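Local coordinates for protein golgi autoantigen, golgin subfamily A member 4 (Homo sapiens, PDB 1UPT) that works in vesicle trafficking at the Golgi, including endosome-to-Golgi transport, its C-terminal GRIP domain forming a homodimer that binds the GTP-bound small GTPase Arl1, at residues 23-28 against 44-49. Residue numbers count along the deposited sequence, not the author numbering.
Sequences TKTMAK and ILERED
Both segments are alpha-helical, with i to i+4 backbone bonds such as Ala-27 N to Thr-23 O (2.8 Å) and Glu-48 N to Ile-44 O (3.1 Å). Their axes run antiparallel at 177° and approach to 10.0 Å; CA atoms pair Lys-24 with Glu-48 (6.1 Å) and Ala-27 with Leu-45 (7.1 Å).

Apolar packing centres on Ala-27, whose CB points toward the other helix and meets Leu-45 CD2 at 3.9 Å and Ile-44 CG2 at 4.4 Å. Leu-45 (m, t) leaves its backbone sideways but brings CD2 to 3.9 Å from Lys-28 CG as well.

Polar contacts occupy the 23-24 end. Thr-23 in the p rotamer donates from OG1 to Glu-48 OE2 (2.8 Å), Glu-48 being folded m, m. Lys-24, its chi1 t, extends to a salt bridge from NZ to Asp-49 OD1 (3.1 Å).

This is the pairing of helices 23-33 and 38-57 in the three-helix GRIP domain: Tyr-17 of helix 5-18 touches Thr-23 and Glu-48, Met-18 of the second subunit packs on Ala-27 and Ile-44, and Lys-28 NZ salt-bridges Arl1. The interface thus joins a small apolar patch around Ala-27 to a hydrogen bond and a salt bridge at one end, both consistent with the antiparallel register.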
ATOM      1  N   THR B  23       3.561  -9.849   9.544  1.00 26.50           N
ATOM      2  CA  THR B  23       3.512  -8.402   9.411  1.00 26.34           C
ATOM      3  C   THR B  23       4.847  -7.763   9.112  1.00 25.50           C
ATOM      4  O   THR B  23       4.873  -6.848   8.315  1.00 24.12           O
ATOM      5  CB  THR B  23       2.838  -7.720  10.629  1.00 27.27           C
ATOM      6  OG1 THR B  23       3.469  -8.120  11.856  1.00 28.03           O
ATOM      7  CG2 THR B  23       1.365  -8.162  10.750  1.00 28.01           C
ATOM      8  N   LYS B  24       5.939  -8.261   9.686  1.00 23.53           N
ATOM      9  CA  LYS B  24       7.254  -7.710   9.384  1.00 24.24           C
ATOM     10  C   LYS B  24       7.630  -7.834   7.925  1.00 23.10           C
ATOM     11  O   LYS B  24       8.076  -6.860   7.301  1.00 22.54           O
ATOM     12  CB  LYS B  24       8.381  -8.362  10.207  1.00 24.47           C
ATOM     13  CG  LYS B  24       9.569  -7.378  10.406  1.00 28.95           C
ATOM     14  CD  LYS B  24      10.918  -8.051  10.469  1.00 35.40           C
ATOM     15  CE  LYS B  24      12.046  -6.983  10.550  1.00 37.47           C
ATOM     16  NZ  LYS B  24      13.240  -7.461  11.302  1.00 39.58           N
ATOM     17  N   THR B  25       7.445  -9.034   7.396  1.00 22.83           N
ATOM     18  CA  THR B  25       7.748  -9.287   6.005  1.00 22.40           C
ATOM     19  C   THR B  25       6.902  -8.403   5.108  1.00 22.16           C
ATOM     20  O   THR B  25       7.428  -7.750   4.215  1.00 21.63           O
ATOM     21  CB  THR B  25       7.556 -10.745   5.671  1.00 22.70           C
ATOM     22  OG1 THR B  25       8.427 -11.539   6.498  1.00 25.11           O
ATOM     23  CG2 THR B  25       8.015 -11.005   4.225  1.00 21.21           C
HETATM   24  N   MSE B  26       5.603  -8.379   5.382  1.00 21.39           N
HETATM   25  CA  MSE B  26       4.667  -7.542   4.629  1.00 21.56           C
HETATM   26  C   MSE B  26       5.042  -6.060   4.725  1.00 20.51           C
HETATM   27  O   MSE B  26       4.909  -5.335   3.744  1.00 19.79           O
HETATM   28  CB  MSE B  26       3.222  -7.751   5.079  1.00 21.88           C
HETATM   29  CG  MSE B  26       2.589  -9.153   4.886  1.00 21.59           C
HETATM   30 SE   MSE B  26       2.745  -9.939   3.076  1.00 25.87          SE
HETATM   31  CE  MSE B  26       4.488 -10.831   3.133  1.00 26.16           C
ATOM     32  N   ALA B  27       5.505  -5.595   5.892  1.00 19.34           N
ATOM     33  CA  ALA B  27       5.878  -4.185   6.026  1.00 19.39           C
ATOM     34  C   ALA B  27       7.082  -3.879   5.148  1.00 19.41           C
ATOM     35  O   ALA B  27       7.150  -2.817   4.516  1.00 19.25           O
ATOM     36  CB  ALA B  27       6.200  -3.811   7.451  1.00 19.82           C
ATOM     37  N   LYS B  28       8.045  -4.799   5.112  1.00 18.81           N
ATOM     38  CA  LYS B  28       9.150  -4.653   4.160  1.00 19.79           C
ATOM     39  C   LYS B  28       8.669  -4.588   2.700  1.00 19.30           C
ATOM     40  O   LYS B  28       9.118  -3.752   1.909  1.00 19.47           O
ATOM     41  CB  LYS B  28      10.142  -5.798   4.289  1.00 19.52           C
ATOM     42  CG  LYS B  28      10.901  -5.764   5.586  1.00 22.12           C
ATOM     43  CD  LYS B  28      11.630  -7.071   5.858  1.00 27.30           C
ATOM     44  CE  LYS B  28      12.947  -7.137   5.152  1.00 30.61           C
ATOM     45  NZ  LYS B  28      13.709  -8.318   5.719  1.00 34.98           N
ATOM     46  N   ILE B  44       9.336   2.544  10.548  1.00 26.92           N
ATOM     47  CA  ILE B  44       8.237   1.575  10.442  1.00 26.48           C
ATOM     48  C   ILE B  44       8.719   0.200  10.876  1.00 27.29           C
ATOM     49  O   ILE B  44       8.062  -0.456  11.677  1.00 26.17           O
ATOM     50  CB  ILE B  44       7.687   1.563   8.994  1.00 26.94           C
ATOM     51  CG1 ILE B  44       6.882   2.826   8.713  1.00 27.62           C
ATOM     52  CG2 ILE B  44       6.795   0.325   8.729  1.00 25.58           C
ATOM     53  CD1 ILE B  44       6.644   3.094   7.280  1.00 28.35           C
ATOM     54  N   LEU B  45       9.896  -0.205  10.390  1.00 28.17           N
ATOM     55  CA  LEU B  45      10.440  -1.506  10.738  1.00 29.43           C
ATOM     56  C   LEU B  45      10.874  -1.573  12.207  1.00 30.27           C
ATOM     57  O   LEU B  45      10.682  -2.603  12.842  1.00 29.30           O
ATOM     58  CB  LEU B  45      11.568  -1.914   9.784  1.00 29.34           C
ATOM     59  CG  LEU B  45      11.201  -2.045   8.293  1.00 30.66           C
ATOM     60  CD1 LEU B  45      12.398  -2.638   7.532  1.00 31.29           C
ATOM     61  CD2 LEU B  45       9.962  -2.891   8.102  1.00 31.25           C
ATOM     62  N   GLU B  46      11.401  -0.475  12.751  1.00 32.31           N
ATOM     63  CA  GLU B  46      11.777  -0.410  14.175  1.00 34.92           C
ATOM     64  C   GLU B  46      10.522  -0.650  14.990  1.00 34.92           C
ATOM     65  O   GLU B  46      10.529  -1.375  15.968  1.00 35.24           O
ATOM     66  CB  GLU B  46      12.387   0.963  14.568  1.00 36.22           C
ATOM     67  CG  GLU B  46      13.817   1.266  14.073  1.00 40.98           C
ATOM     68  CD  GLU B  46      14.151   2.787  14.014  1.00 45.81           C
ATOM     69  OE1 GLU B  46      14.001   3.487  15.071  1.00 46.23           O
ATOM     70  OE2 GLU B  46      14.583   3.292  12.915  1.00 47.21           O
ATOM     71  N   ARG B  47       9.415  -0.073  14.549  1.00 36.66           N
ATOM     72  CA  ARG B  47       8.150  -0.203  15.259  1.00 37.82           C
ATOM     73  C   ARG B  47       7.580  -1.608  15.232  1.00 38.16           C
ATOM     74  O   ARG B  47       7.053  -2.063  16.230  1.00 38.01           O
ATOM     75  CB  ARG B  47       7.122   0.779  14.701  1.00 38.72           C
ATOM     76  CG  ARG B  47       6.319   1.432  15.777  1.00 41.98           C
ATOM     77  CD  ARG B  47       6.795   2.818  16.179  1.00 44.67           C
ATOM     78  NE  ARG B  47       5.671   3.729  16.201  1.00 48.11           N
ATOM     79  CZ  ARG B  47       5.735   5.038  16.401  1.00 49.42           C
ATOM     80  NH1 ARG B  47       6.883   5.674  16.615  1.00 49.28           N
ATOM     81  NH2 ARG B  47       4.606   5.717  16.392  1.00 51.57           N
ATOM     82  N   GLU B  48       7.664  -2.285  14.093  1.00 38.81           N
ATOM     83  CA  GLU B  48       7.324  -3.704  14.004  1.00 40.30           C
ATOM     84  C   GLU B  48       8.169  -4.540  14.974  1.00 41.56           C
ATOM     85  O   GLU B  48       7.643  -5.391  15.695  1.00 41.28           O
ATOM     86  CB  GLU B  48       7.570  -4.233  12.579  1.00 40.65           C
ATOM     87  CG  GLU B  48       6.448  -4.024  11.583  1.00 42.16           C
ATOM     88  CD  GLU B  48       5.230  -4.887  11.866  1.00 44.47           C
ATOM     89  OE1 GLU B  48       4.094  -4.368  11.750  1.00 46.79           O
ATOM     90  OE2 GLU B  48       5.405  -6.075  12.217  1.00 45.55           O
ATOM     91  N   ASP B  49       9.480  -4.305  14.965  1.00 43.17           N
ATOM     92  CA  ASP B  49      10.431  -5.030  15.818  1.00 45.06           C
ATOM     93  C   ASP B  49      10.137  -4.820  17.293  1.00 46.69           C
ATOM     94  O   ASP B  49      10.366  -5.712  18.091  1.00 47.20           O
ATOM     95  CB  ASP B  49      11.876  -4.582  15.555  1.00 45.16           C
ATOM     96  CG  ASP B  49      12.420  -5.067  14.222  1.00 46.22           C
ATOM     97  OD1 ASP B  49      11.933  -6.095  13.697  1.00 47.15           O
ATOM     98  OD2 ASP B  49      13.348  -4.478  13.624  1.00 48.08           O
TER